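Local coordinates for protein Ulp1-like SUMO protease (Chaetomium thermophilum, PDB 6DG4) that probably cleaves SUMO from its conjugates and precursors as a cysteine protease, this chain being the C-terminal catalytic domain, at residues L60-I65 with S136-A141; F95-L100 with I132-H137; T206-I211 with Q221-A226. One frame throughout, in Å; residues are numbered along the deposited sequence. Where two conformers were deposited one is given.

Contact 1. Residues L60-I65 with S136-A141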
ATOM      1  N   LEU A  60     -13.287  -2.987   0.536  1.00  9.65           N
ATOM      2  CA  LEU A  60     -12.747  -1.709   0.980  1.00  9.44           C
ATOM      3  C   LEU A  60     -12.903  -0.646  -0.107  1.00 10.89           C
ATOM      4  O   LEU A  60     -12.914  -0.942  -1.306  1.00 13.24           O
ATOM      5  CB  LEU A  60     -11.269  -1.862   1.350  1.00 10.65           C
ATOM      6  CG  LEU A  60     -10.955  -2.301   2.789  1.00 10.82           C
ATOM      7  CD1 LEU A  60     -11.666  -3.586   3.162  1.00 12.76           C
ATOM      8  CD2 LEU A  60      -9.447  -2.452   2.994  1.00 11.96           C
ATOM      9  N   ASN A  61     -12.995   0.609   0.329  1.00 10.12           N
ATOM     10  CA  ASN A  61     -13.077   1.732  -0.595  1.00  9.99           C
ATOM     11  C   ASN A  61     -11.717   2.403  -0.777  1.00 10.99           C
ATOM     12  O   ASN A  61     -10.739   2.093  -0.092  1.00 11.35           O
ATOM     13  CB  ASN A  61     -14.157   2.745  -0.177  1.00 11.56           C
ATOM     14  CG  ASN A  61     -13.866   3.460   1.145  1.00 11.82           C
ATOM     15  OD1 ASN A  61     -12.824   3.280   1.764  1.00 11.81           O
ATOM     16  ND2 ASN A  61     -14.817   4.284   1.575  1.00 13.00           N
ATOM     17  N   ASP A  62     -11.672   3.331  -1.741  1.00 12.69           N
ATOM     18  CA  ASP A  62     -10.443   4.061  -2.025  1.00 12.23           C
ATOM     19  C   ASP A  62      -9.955   4.811  -0.792  1.00 10.66           C
ATOM     20  O   ASP A  62      -8.753   4.841  -0.510  1.00 10.99           O
ATOM     21  CB  ASP A  62     -10.664   5.070  -3.158  1.00 15.15           C
ATOM     22  CG  ASP A  62     -11.102   4.428  -4.467  1.00 23.21           C
ATOM     23  OD1 ASP A  62     -11.155   3.186  -4.568  1.00 25.71           O
ATOM     24  OD2 ASP A  62     -11.412   5.192  -5.406  1.00 26.65           O
ATOM     25  N   ASN A  63     -10.876   5.444  -0.056  1.00 11.11           N
ATOM     26  CA  ASN A  63     -10.487   6.263   1.084  1.00 10.80           C
ATOM     27  C   ASN A  63      -9.612   5.475   2.049  1.00 10.62           C
ATOM     28  O   ASN A  63      -8.575   5.960   2.512  1.00 10.42           O
ATOM     29  CB  ASN A  63     -11.726   6.738   1.850  1.00 12.36           C
ATOM     30  CG  ASN A  63     -12.516   7.797   1.122  1.00 16.02           C
ATOM     31  OD1 ASN A  63     -12.037   8.419   0.176  1.00 17.82           O
ATOM     32  ND2 ASN A  63     -13.737   8.040   1.597  1.00 17.36           N
ATOM     33  N   VAL A  64     -10.054   4.260   2.381  0.59 10.41           N
ATOM     34  CA  VAL A  64      -9.347   3.427   3.344  0.59  9.64           C
ATOM     35  C   VAL A  64      -8.038   2.922   2.753  0.59  9.53           C
ATOM     36  O   VAL A  64      -6.975   3.024   3.377  0.59  9.58           O
ATOM     37  CB  VAL A  64     -10.266   2.273   3.791  0.59 10.79           C
ATOM     38  CG1 VAL A  64      -9.470   1.177   4.465  0.59 10.61           C
ATOM     39  CG2 VAL A  64     -11.360   2.796   4.713  0.59 11.58           C
ATOM     40  N   ILE A  65      -8.094   2.381   1.532  1.00  8.97           N
ATOM     41  CA  ILE A  65      -6.920   1.755   0.925  1.00  9.70           C
ATOM     42  C   ILE A  65      -5.808   2.777   0.725  1.00  9.12           C
ATOM     43  O   ILE A  65      -4.656   2.552   1.119  1.00  9.40           O
ATOM     44  CB  ILE A  65      -7.296   1.049  -0.391  1.00 10.41           C
ATOM     45  CG1 ILE A  65      -8.186  -0.162  -0.096  1.00 12.03           C
ATOM     46  CG2 ILE A  65      -6.041   0.620  -1.135  1.00 12.26           C
ATOM     47  CD1 ILE A  65      -8.908  -0.716  -1.297  1.00 13.89           C
ATOM     48  N   SER A 136     -12.913  -4.042 -10.108  1.00 13.22           N
ATOM     49  CA  SER A 136     -13.153  -4.045  -8.667  1.00 15.33           C
ATOM     50  C   SER A 136     -12.095  -4.785  -7.857  1.00 13.64           C
ATOM     51  O   SER A 136     -12.138  -4.773  -6.624  1.00 16.84           O
ATOM     52  CB  SER A 136     -14.535  -4.619  -8.330  1.00 20.26           C
ATOM     53  OG  SER A 136     -15.559  -3.901  -8.994  1.00 24.32           O
ATOM     54  N   HIS A 137     -11.148  -5.432  -8.527  1.00 11.62           N
ATOM     55  CA  HIS A 137     -10.125  -6.220  -7.854  1.00 11.45           C
ATOM     56  C   HIS A 137      -8.895  -5.354  -7.604  1.00 10.37           C
ATOM     57  O   HIS A 137      -8.300  -4.819  -8.547  1.00 11.25           O
ATOM     58  CB  HIS A 137      -9.755  -7.429  -8.708  1.00 11.13           C
ATOM     59  CG  HIS A 137      -8.679  -8.283  -8.114  1.00 11.21           C
ATOM     60  ND1 HIS A 137      -8.742  -8.783  -6.830  1.00 11.94           N
ATOM     61  CD2 HIS A 137      -7.505  -8.714  -8.629  1.00 12.66           C
ATOM     62  CE1 HIS A 137      -7.651  -9.485  -6.582  1.00 11.20           C
ATOM     63  NE2 HIS A 137      -6.888  -9.468  -7.660  1.00 12.21           N
ATOM     64  N   TRP A 138      -8.511  -5.239  -6.334  1.00  9.77           N
ATOM     65  CA  TRP A 138      -7.341  -4.478  -5.929  1.00  9.14           C
ATOM     66  C   TRP A 138      -6.116  -5.376  -5.890  1.00 10.27           C
ATOM     67  O   TRP A 138      -6.153  -6.463  -5.302  1.00 10.69           O
ATOM     68  CB  TRP A 138      -7.538  -3.897  -4.528  1.00  9.91           C
ATOM     69  CG  TRP A 138      -8.403  -2.702  -4.489  1.00 10.97           C
ATOM     70  CD1 TRP A 138      -9.709  -2.658  -4.129  1.00 11.70           C
ATOM     71  CD2 TRP A 138      -8.027  -1.360  -4.816  1.00 11.86           C
ATOM     72  NE1 TRP A 138     -10.180  -1.372  -4.218  1.00 14.59           N
ATOM     73  CE2 TRP A 138      -9.161  -0.553  -4.628  1.00 13.85           C
ATOM     74  CE3 TRP A 138      -6.838  -0.760  -5.247  1.00 13.70           C
ATOM     75  CZ2 TRP A 138      -9.150   0.815  -4.863  1.00 15.03           C
ATOM     76  CZ3 TRP A 138      -6.830   0.600  -5.479  1.00 15.97           C
ATOM     77  CH2 TRP A 138      -7.976   1.371  -5.286  1.00 15.72           C
ATOM     78  N   THR A 139      -5.030  -4.882  -6.484  1.00  9.79           N
ATOM     79  CA  THR A 139      -3.708  -5.484  -6.437  1.00  9.02           C
ATOM     80  C   THR A 139      -2.705  -4.363  -6.188  1.00  8.54           C
ATOM     81  O   THR A 139      -3.063  -3.182  -6.137  1.00  8.63           O
ATOM     82  CB  THR A 139      -3.385  -6.229  -7.739  1.00  9.59           C
ATOM     83  OG1 THR A 139      -3.412  -5.318  -8.849  1.00 10.65           O
ATOM     84  CG2 THR A 139      -4.375  -7.371  -7.968  1.00 11.53           C
ATOM     85  N   LEU A 140      -1.436  -4.739  -6.039  1.00  9.23           N
ATOM     86  CA  LEU A 140      -0.380  -3.808  -5.663  1.00  9.42           C
ATOM     87  C   LEU A 140       0.777  -3.937  -6.638  1.00  8.79           C
ATOM     88  O   LEU A 140       1.375  -5.010  -6.754  1.00 11.59           O
ATOM     89  CB  LEU A 140       0.128  -4.112  -4.252  1.00  8.95           C
ATOM     90  CG  LEU A 140       1.209  -3.159  -3.740  1.00  9.55           C
ATOM     91  CD1 LEU A 140       0.627  -1.777  -3.476  1.00 10.83           C
ATOM     92  CD2 LEU A 140       1.886  -3.724  -2.499  1.00 10.15           C
ATOM     93  N   ALA A 141       1.113  -2.845  -7.312  1.00  8.87           N
ATOM     94  CA  ALA A 141       2.368  -2.769  -8.043  1.00  9.48           C
ATOM     95  C   ALA A 141       3.411  -2.139  -7.130  1.00  9.63           C
ATOM     96  O   ALA A 141       3.112  -1.217  -6.366  1.00  9.76           O
ATOM     97  CB  ALA A 141       2.210  -1.951  -9.323  1.00 12.06           C
TER
HETATM   98  O   HOH W   1     -12.799  -0.169  -3.899  1.00 26.64           O

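Contact 2. Residues F95-L100 with I132-H137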
ATOM      1  N   PHE A  95      -6.123   7.591  -8.416  1.00 11.41           N
ATOM      2  CA  PHE A  95      -6.204   8.223  -9.722  1.00 10.71           C
ATOM      3  C   PHE A  95      -5.029   7.868 -10.614  1.00  9.46           C
ATOM      4  O   PHE A  95      -5.106   8.090 -11.826  1.00 10.31           O
ATOM      5  CB  PHE A  95      -6.300   9.741  -9.555  1.00 12.16           C
ATOM      6  CG  PHE A  95      -7.585  10.188  -8.914  1.00 15.96           C
ATOM      7  CD1 PHE A  95      -8.702  10.427  -9.687  1.00 19.62           C
ATOM      8  CD2 PHE A  95      -7.685  10.335  -7.540  1.00 17.00           C
ATOM      9  CE1 PHE A  95      -9.890  10.823  -9.110  1.00 22.31           C
ATOM     10  CE2 PHE A  95      -8.874  10.732  -6.955  1.00 20.87           C
ATOM     11  CZ  PHE A  95      -9.976  10.973  -7.742  1.00 22.95           C
ATOM     12  N   PHE A  96      -3.955   7.305 -10.064  1.00  9.21           N
ATOM     13  CA  PHE A  96      -2.758   7.131 -10.874  1.00  9.32           C
ATOM     14  C   PHE A  96      -2.941   6.045 -11.928  1.00  9.59           C
ATOM     15  O   PHE A  96      -2.704   6.278 -13.117  1.00  9.89           O
ATOM     16  CB  PHE A  96      -1.535   6.842 -10.016  1.00 10.34           C
ATOM     17  CG  PHE A  96      -0.287   6.704 -10.819  1.00 11.02           C
ATOM     18  CD1 PHE A  96       0.328   7.817 -11.345  1.00 12.93           C
ATOM     19  CD2 PHE A  96       0.249   5.464 -11.087  1.00 14.87           C
ATOM     20  CE1 PHE A  96       1.469   7.701 -12.100  1.00 15.15           C
ATOM     21  CE2 PHE A  96       1.390   5.342 -11.852  1.00 17.00           C
ATOM     22  CZ  PHE A  96       2.003   6.462 -12.352  1.00 15.07           C
ATOM     23  N   TRP A  97      -3.343   4.848 -11.522  1.00 10.28           N
ATOM     24  CA  TRP A  97      -3.453   3.768 -12.501  1.00 11.10           C
ATOM     25  C   TRP A  97      -4.416   4.116 -13.627  1.00 10.14           C
ATOM     26  O   TRP A  97      -4.065   3.897 -14.799  1.00 11.18           O
ATOM     27  CB  TRP A  97      -3.795   2.445 -11.813  1.00 11.60           C
ATOM     28  CG  TRP A  97      -3.722   1.276 -12.746  1.00 10.96           C
ATOM     29  CD1 TRP A  97      -4.769   0.568 -13.250  1.00 11.51           C
ATOM     30  CD2 TRP A  97      -2.537   0.690 -13.298  1.00  9.71           C
ATOM     31  NE1 TRP A  97      -4.313  -0.427 -14.078  1.00 12.15           N
ATOM     32  CE2 TRP A  97      -2.945  -0.376 -14.123  1.00  9.73           C
ATOM     33  CE3 TRP A  97      -1.170   0.964 -13.178  1.00 11.56           C
ATOM     34  CZ2 TRP A  97      -2.036  -1.169 -14.825  1.00 12.90           C
ATOM     35  CZ3 TRP A  97      -0.267   0.167 -13.872  1.00 13.38           C
ATOM     36  CH2 TRP A  97      -0.705  -0.883 -14.681  1.00 13.99           C
ATOM     37  N   PRO A  98      -5.612   4.650 -13.371  1.00 10.14           N
ATOM     38  CA  PRO A  98      -6.468   5.058 -14.498  1.00 11.58           C
ATOM     39  C   PRO A  98      -5.815   6.093 -15.399  1.00 10.94           C
ATOM     40  O   PRO A  98      -5.986   6.038 -16.624  1.00 12.07           O
ATOM     41  CB  PRO A  98      -7.740   5.583 -13.816  1.00 12.78           C
ATOM     42  CG  PRO A  98      -7.700   5.087 -12.430  1.00 16.17           C
ATOM     43  CD  PRO A  98      -6.288   4.773 -12.069  1.00 11.08           C
ATOM     44  N   ARG A  99      -5.064   7.036 -14.826  1.00  9.76           N
ATOM     45  CA  ARG A  99      -4.362   8.021 -15.640  1.00 10.16           C
ATOM     46  C   ARG A  99      -3.305   7.353 -16.509  1.00 11.03           C
ATOM     47  O   ARG A  99      -3.144   7.695 -17.687  1.00 11.45           O
ATOM     48  CB  ARG A  99      -3.716   9.067 -14.730  1.00 13.03           C
ATOM     49  CG  ARG A  99      -2.972  10.166 -15.471  1.00 19.37           C
ATOM     50  CD  ARG A  99      -3.886  11.321 -15.743  1.00 22.64           C
ATOM     51  NE  ARG A  99      -3.235  12.388 -16.494  1.00 25.68           N
ATOM     52  CZ  ARG A  99      -3.862  13.483 -16.908  1.00 29.62           C
ATOM     53  NH1 ARG A  99      -5.147  13.654 -16.629  1.00 31.54           N
ATOM     54  NH2 ARG A  99      -3.207  14.410 -17.589  1.00 33.12           N
ATOM     55  N   LEU A 100      -2.575   6.394 -15.942  1.00 11.97           N
ATOM     56  CA  LEU A 100      -1.555   5.689 -16.708  1.00 12.85           C
ATOM     57  C   LEU A 100      -2.179   4.892 -17.850  1.00 13.30           C
ATOM     58  O   LEU A 100      -1.657   4.889 -18.973  1.00 15.46           O
ATOM     59  CB  LEU A 100      -0.753   4.787 -15.771  1.00 13.21           C
ATOM     60  CG  LEU A 100       0.506   4.164 -16.367  1.00 15.53           C
ATOM     61  CD1 LEU A 100       1.468   5.248 -16.831  1.00 20.17           C
ATOM     62  CD2 LEU A 100       1.190   3.289 -15.359  1.00 15.44           C
ATOM     63  N   ILE A 132      -3.641  -0.695  -7.564  1.00  9.52           N
ATOM     64  CA  ILE A 132      -4.270  -0.912  -8.860  1.00 10.20           C
ATOM     65  C   ILE A 132      -5.638  -1.530  -8.627  1.00  9.96           C
ATOM     66  O   ILE A 132      -5.750  -2.559  -7.953  1.00 11.79           O
ATOM     67  CB  ILE A 132      -3.419  -1.847  -9.740  1.00 11.13           C
ATOM     68  CG1 ILE A 132      -2.099  -1.168 -10.110  1.00 12.13           C
ATOM     69  CG2 ILE A 132      -4.196  -2.260 -10.985  1.00 13.16           C
ATOM     70  CD1 ILE A 132      -1.137  -2.047 -10.892  1.00 13.35           C
ATOM     71  N   CYS A 133      -6.671  -0.923  -9.199  1.00 10.39           N
ATOM     72  CA  CYS A 133      -8.012  -1.488  -9.142  1.00 11.18           C
ATOM     73  C   CYS A 133      -8.524  -1.687 -10.562  1.00 11.76           C
ATOM     74  O   CYS A 133      -8.724  -0.713 -11.294  1.00 13.79           O
ATOM     75  CB  CYS A 133      -8.952  -0.578  -8.360  1.00 12.52           C
ATOM     76  SG  CYS A 133     -10.523  -1.384  -7.972  1.00 16.85           S
ATOM     77  N   GLU A 134      -8.729  -2.943 -10.950  1.00 11.49           N
ATOM     78  CA  GLU A 134      -9.326  -3.285 -12.234  1.00 11.06           C
ATOM     79  C   GLU A 134     -10.452  -4.279 -12.001  1.00 11.79           C
ATOM     80  O   GLU A 134     -10.261  -5.287 -11.314  1.00 12.48           O
ATOM     81  CB  GLU A 134      -8.289  -3.895 -13.178  1.00 14.11           C
ATOM     82  CG  GLU A 134      -7.187  -2.924 -13.547  1.00 15.23           C
ATOM     83  CD  GLU A 134      -6.219  -3.481 -14.560  1.00 17.54           C
ATOM     84  OE1 GLU A 134      -6.122  -4.723 -14.672  1.00 19.13           O
ATOM     85  OE2 GLU A 134      -5.561  -2.663 -15.242  1.00 17.70           O
ATOM     86  N   SER A 135     -11.616  -3.995 -12.579  1.00 12.60           N
ATOM     87  CA  SER A 135     -12.786  -4.850 -12.395  1.00 13.26           C
ATOM     88  C   SER A 135     -13.055  -5.101 -10.914  1.00 13.30           C
ATOM     89  O   SER A 135     -13.374  -6.219 -10.505  1.00 15.77           O
ATOM     90  CB  SER A 135     -12.627  -6.164 -13.157  1.00 15.73           C
ATOM     91  OG  SER A 135     -12.330  -5.918 -14.521  1.00 18.44           O
ATOM     92  N   SER A 136     -12.913  -4.042 -10.108  1.00 13.22           N
ATOM     93  CA  SER A 136     -13.153  -4.045  -8.667  1.00 15.33           C
ATOM     94  C   SER A 136     -12.095  -4.785  -7.857  1.00 13.64           C
ATOM     95  O   SER A 136     -12.138  -4.773  -6.624  1.00 16.84           O
ATOM     96  CB  SER A 136     -14.535  -4.619  -8.330  1.00 20.26           C
ATOM     97  OG  SER A 136     -15.559  -3.901  -8.994  1.00 24.32           O
ATOM     98  N   HIS A 137     -11.148  -5.432  -8.527  1.00 11.62           N
ATOM     99  CA  HIS A 137     -10.125  -6.220  -7.854  1.00 11.45           C
ATOM    100  C   HIS A 137      -8.895  -5.354  -7.604  1.00 10.37           C
ATOM    101  O   HIS A 137      -8.300  -4.819  -8.547  1.00 11.25           O
ATOM    102  CB  HIS A 137      -9.755  -7.429  -8.708  1.00 11.13           C
ATOM    103  CG  HIS A 137      -8.679  -8.283  -8.114  1.00 11.21           C
ATOM    104  ND1 HIS A 137      -8.742  -8.783  -6.830  1.00 11.94           N
ATOM    105  CD2 HIS A 137      -7.505  -8.714  -8.629  1.00 12.66           C
ATOM    106  CE1 HIS A 137      -7.651  -9.485  -6.582  1.00 11.20           C
ATOM    107  NE2 HIS A 137      -6.888  -9.468  -7.660  1.00 12.21           N
TER

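Contact 3. Residues T206-I211 with Q221-A226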
ATOM      1  N   THR A 206      -3.983  -6.161  -0.461  1.00  7.65           N
ATOM      2  CA  THR A 206      -3.195  -5.086  -1.065  1.00  8.09           C
ATOM      3  C   THR A 206      -2.502  -4.251   0.010  1.00  7.48           C
ATOM      4  O   THR A 206      -1.298  -3.980  -0.081  1.00  8.16           O
ATOM      5  CB  THR A 206      -4.109  -4.236  -1.955  1.00  8.37           C
ATOM      6  OG1 THR A 206      -4.535  -5.012  -3.083  1.00  9.27           O
ATOM      7  CG2 THR A 206      -3.428  -2.983  -2.476  1.00  8.50           C
ATOM      8  N   ILE A 207      -3.240  -3.842   1.044  1.00  7.50           N
ATOM      9  CA  ILE A 207      -2.638  -3.060   2.122  1.00  7.12           C
ATOM     10  C   ILE A 207      -1.563  -3.873   2.836  1.00  6.65           C
ATOM     11  O   ILE A 207      -0.485  -3.364   3.167  1.00  7.91           O
ATOM     12  CB  ILE A 207      -3.722  -2.591   3.112  1.00  7.81           C
ATOM     13  CG1 ILE A 207      -4.636  -1.539   2.483  1.00  8.06           C
ATOM     14  CG2 ILE A 207      -3.083  -2.041   4.390  1.00  9.32           C
ATOM     15  CD1 ILE A 207      -5.925  -1.319   3.267  1.00  7.82           C
ATOM     16  N   THR A 208      -1.859  -5.140   3.131  1.00  6.67           N
ATOM     17  CA  THR A 208      -0.939  -5.935   3.939  1.00  7.11           C
ATOM     18  C   THR A 208       0.333  -6.242   3.164  1.00  7.73           C
ATOM     19  O   THR A 208       1.434  -6.207   3.728  1.00  7.92           O
ATOM     20  CB  THR A 208      -1.639  -7.205   4.425  1.00  7.99           C
ATOM     21  OG1 THR A 208      -2.827  -6.851   5.147  1.00  8.63           O
ATOM     22  CG2 THR A 208      -0.741  -7.998   5.357  1.00  9.30           C
ATOM     23  N   ASN A 209       0.204  -6.535   1.865  1.00  7.63           N
ATOM     24  CA  ASN A 209       1.384  -6.726   1.031  1.00  7.49           C
ATOM     25  C   ASN A 209       2.205  -5.449   0.942  1.00  7.99           C
ATOM     26  O   ASN A 209       3.438  -5.499   0.873  1.00  9.07           O
ATOM     27  CB  ASN A 209       0.982  -7.220  -0.358  1.00  8.03           C
ATOM     28  CG  ASN A 209       0.554  -8.670  -0.345  1.00  8.10           C
ATOM     29  OD1 ASN A 209       0.943  -9.433   0.539  1.00  8.75           O
ATOM     30  ND2 ASN A 209      -0.254  -9.057  -1.316  1.00  8.86           N
ATOM     31  N   ALA A 210       1.538  -4.293   0.930  1.00  7.30           N
ATOM     32  CA  ALA A 210       2.254  -3.023   0.916  1.00  8.34           C
ATOM     33  C   ALA A 210       3.033  -2.811   2.210  1.00  8.45           C
ATOM     34  O   ALA A 210       4.175  -2.335   2.177  1.00  9.08           O
ATOM     35  CB  ALA A 210       1.284  -1.871   0.652  1.00  8.26           C
ATOM     36  N   ILE A 211       2.443  -3.163   3.360  1.00  8.42           N
ATOM     37  CA  ILE A 211       3.182  -3.082   4.617  1.00  8.40           C
ATOM     38  C   ILE A 211       4.434  -3.940   4.529  1.00  8.48           C
ATOM     39  O   ILE A 211       5.542  -3.501   4.855  1.00  9.02           O
ATOM     40  CB  ILE A 211       2.309  -3.525   5.805  1.00  9.04           C
ATOM     41  CG1 ILE A 211       1.126  -2.584   6.034  1.00  9.32           C
ATOM     42  CG2 ILE A 211       3.170  -3.617   7.069  1.00 10.52           C
ATOM     43  CD1 ILE A 211       0.144  -3.095   7.084  1.00 11.71           C
ATOM     44  N   GLN A 221       5.707 -15.441   4.386  1.00  8.99           N
ATOM     45  CA  GLN A 221       6.079 -15.943   5.698  1.00 10.42           C
ATOM     46  C   GLN A 221       5.312 -15.268   6.825  1.00 11.12           C
ATOM     47  O   GLN A 221       5.481 -15.664   7.981  1.00 13.46           O
ATOM     48  CB  GLN A 221       7.588 -15.729   5.913  1.00 11.57           C
ATOM     49  CG  GLN A 221       8.447 -16.506   4.928  1.00 11.89           C
ATOM     50  CD  GLN A 221       9.934 -16.217   5.042  1.00 13.26           C
ATOM     51  OE1 GLN A 221      10.347 -15.230   5.650  1.00 14.05           O
ATOM     52  NE2 GLN A 221      10.746 -17.084   4.446  1.00 14.73           N
ATOM     53  N   ALA A 222       4.450 -14.290   6.525  1.00  9.76           N
ATOM     54  CA  ALA A 222       3.998 -13.345   7.537  1.00  9.41           C
ATOM     55  C   ALA A 222       2.524 -13.411   7.912  1.00  8.86           C
ATOM     56  O   ALA A 222       2.184 -13.006   9.024  1.00 10.40           O
ATOM     57  CB  ALA A 222       4.311 -11.906   7.101  1.00 10.90           C
ATOM     58  N   TYR A 223       1.632 -13.882   7.041  1.00  8.33           N
ATOM     59  CA  TYR A 223       0.209 -13.800   7.361  1.00  8.24           C
ATOM     60  C   TYR A 223      -0.574 -14.803   6.523  1.00  9.55           C
ATOM     61  O   TYR A 223      -0.037 -15.441   5.612  1.00  9.89           O
ATOM     62  CB  TYR A 223      -0.315 -12.358   7.214  1.00  8.40           C
ATOM     63  CG  TYR A 223      -0.500 -11.853   5.798  1.00  8.70           C
ATOM     64  CD1 TYR A 223       0.567 -11.334   5.065  1.00  8.54           C
ATOM     65  CD2 TYR A 223      -1.750 -11.870   5.202  1.00  9.03           C
ATOM     66  CE1 TYR A 223       0.389 -10.867   3.772  1.00  9.49           C
ATOM     67  CE2 TYR A 223      -1.940 -11.411   3.911  1.00  9.75           C
ATOM     68  CZ  TYR A 223      -0.877 -10.907   3.199  1.00  9.13           C
ATOM     69  OH  TYR A 223      -1.107 -10.451   1.917  1.00 11.20           O
ATOM     70  N   THR A 224      -1.859 -14.949   6.874  1.00  9.68           N
ATOM     71  CA  THR A 224      -2.780 -15.824   6.171  1.00  9.91           C
ATOM     72  C   THR A 224      -4.090 -15.092   5.894  1.00  9.41           C
ATOM     73  O   THR A 224      -4.424 -14.094   6.541  1.00  9.00           O
ATOM     74  CB  THR A 224      -3.134 -17.063   6.999  1.00 12.09           C
ATOM     75  OG1 THR A 224      -3.987 -16.656   8.076  1.00 14.25           O
ATOM     76  CG2 THR A 224      -1.890 -17.740   7.558  1.00 13.52           C
ATOM     77  N   GLU A 225      -4.849 -15.633   4.939  1.00  9.74           N
ATOM     78  CA  GLU A 225      -6.155 -15.070   4.618  1.00  9.68           C
ATOM     79  C   GLU A 225      -7.090 -15.083   5.826  1.00  9.59           C
ATOM     80  O   GLU A 225      -7.867 -14.141   6.026  1.00 10.77           O
ATOM     81  CB  GLU A 225      -6.777 -15.835   3.449  1.00 11.23           C
ATOM     82  CG  GLU A 225      -8.114 -15.262   3.002  1.00 12.54           C
ATOM     83  CD  GLU A 225      -8.618 -15.864   1.701  1.00 14.21           C
ATOM     84  OE1 GLU A 225      -8.674 -17.111   1.609  1.00 15.96           O
ATOM     85  OE2 GLU A 225      -8.967 -15.089   0.776  1.00 15.22           O
ATOM     86  N   ALA A 226      -7.041 -16.140   6.640  1.00 10.40           N
ATOM     87  CA  ALA A 226      -7.947 -16.235   7.780  1.00 10.91           C
ATOM     88  C   ALA A 226      -7.702 -15.153   8.828  1.00  9.97           C
ATOM     89  O   ALA A 226      -8.575 -14.921   9.672  1.00 11.21           O
ATOM     90  CB  ALA A 226      -7.844 -17.618   8.420  1.00 13.97           C
TER
HETATM   91  O   HOH W   2      -1.408 -11.728  -0.889  1.00 15.50           O

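Contact 1. Residues L60-I65 with S136-A141
Trp138 carries its CG beside the backbone N and anti to the carbonyl carbon (chi1 -78°), and this turns the indole toward the start of helix 62-80. Ile65 sets CG1 in the same way and runs on nearly extended to CD1, so the methyl reaches the ring. Ile65 CD1 lies 3.3 Å from the centroid of the five-membered ring of Trp138, close to its normal. This is a CH-pi contact over one face. Asp62 comes from another side. Its OD1 sits in the indole plane, at the ring edge, 3.1 Å from Trp138 CZ2. The carboxylate stands almost upright to the ring, with the planes 87° apart. The C-H groups of that edge are probably a better match for a carboxylate oxygen than the electron-rich face. The other carboxylate oxygen, OD2, makes a weak hydrogen bond to Ser94. Trp138 lies on strand 137-144, directly after His137, whose bond to Asp154 and contact with Cys202 are consistent with the Cys-His-Asp triad of the C48 peptidases. The contact thus joins this strand to the first turn of helix 62-80. Asn61 is the N-cap of that helix, and its OD1 accepts from Val64 N at 3.0 Å. Just before it, Leu60 O meets the indole through a water. The water donates to Leu60 O at 2.7 Å and accepts from Trp138 NE1 at 2.9 Å. It lies in the ring plane, so the buried indole N-H is satisfied although Leu60 O itself stays 4.0 Å from NE1.

Contact 2. Residues F95-L100 with I132-H137
The side chain of Ile132 lies along one face of the Trp97 indole and overlaps both rings. Its CG2 covers the five-membered ring, 3.7 Å from the centroid and 13° off the normal, as a CH-pi contact. Its CD1 covers the six-membered ring and comes within 3.8 Å of Trp97 CZ3. CG1 bridges the two, 3.7 Å from Trp97 CD2. The whole branched chain is therefore used against one flat surface. Trp97 is able to offer that face because its CG is anti to the backbone N (chi1 -172°), which swings the indole from helix 96-103 to the strand. Glu134 takes the edge. Trp97 NE1 donates to Glu134 OE2 at 2.8 Å, and the bond is fairly straight, at 162°. The oxygen lies in the indole plane, but the N-H meets it from above the carboxylate plane. Ile132 and Glu134 are two residues apart on strand 127-134 and so serve the same side of it. Cys133, between them, touches Trp138 instead. The strand is the first arm of a beta hairpin. A type I' turn from Glu134 to His137 closes it, with Ser135 and Ser136 at the corners, both with positive phi. The hydrogen bonds Glu134 N to His137 O and His137 N to Glu134 O pin the turn at 3.1 and 2.9 Å. The hairpin brings His137 to its bond with Asp154. Glu134 OE2 also forms a salt bridge with Arg164, so one oxygen serves a neutral donor and a charged one. This second partner is likely to stabilise the negative charge of the carboxylate beside the indole. Helix 163-177 also supplies Val165, which touches both Trp97 and Ile132, and Lys168, which touches Trp97.

Contact 3. Residues T206-I211 with Q221-A226
Tyr223 is held from two directions, over its ring face and at its hydroxyl. Thr208 CG2 sits above the centre of the ring, 3.5 Å from the centroid and 12° off the normal, in a CH-pi contact. The hydroxyl donates to Asn209: Tyr223 OH to Asn209 OD1 is 2.7 Å. The donor comes from well above the amide's carbonyl plane, 54° out of it. A water completes a small circuit. It accepts from Asn209 ND2 at 2.9 Å and donates to Tyr223 OH at 3.1 Å, so both ends of the amide are tied to the tyrosine. A phenylalanine in its place would probably keep the methyl contact but leave Asn209 OD1 without its donor and the water without an acceptor. In the second shell, Thr208 OG1 bonds to Val204 O, one turn back in the helix, and to Gln231 NE2. These bonds hold OG1 beside the backbone N (chi1 -56°), with CG2 anti to that N and pointing at the ring. Pro194 and Leu228 touch Tyr223. The contact fastens the loop between helices 202-215 and 228-241 back onto the first of them. Every residue of 206-211 is buried; helix 202-215 packs on strand 137-144 through Thr206 and Ala210, on helix 62-80 through Ile207, Ala210 and Ile211, and on helix 228-241 through Ile207 and Ile211.

How the contacts relate
All three contacts are buried, and contact 1 lies nearest the centre of the chain. Contacts 1 and 2 each have a partly exposed acid at one side (Asp62, Glu134); the touching residues of contact 3 are all buried. Contacts 1 and 2 reach neighbouring strands of one hairpin and share Ser136 and His137; Thr139 N probably bonds to Ile132 O. Contact 3 holds no sheet strand itself but meets contact 1 where Thr206 touches Trp138. Contacts 2 and 3 do not touch. All three set an aliphatic group over an aromatic face and a polar atom at the ring edge. The polar part differs: a carboxylate at the ring edge and a bridging water in contact 1, charge-backed in contact 2, and a neutral amide plus water in contact 3.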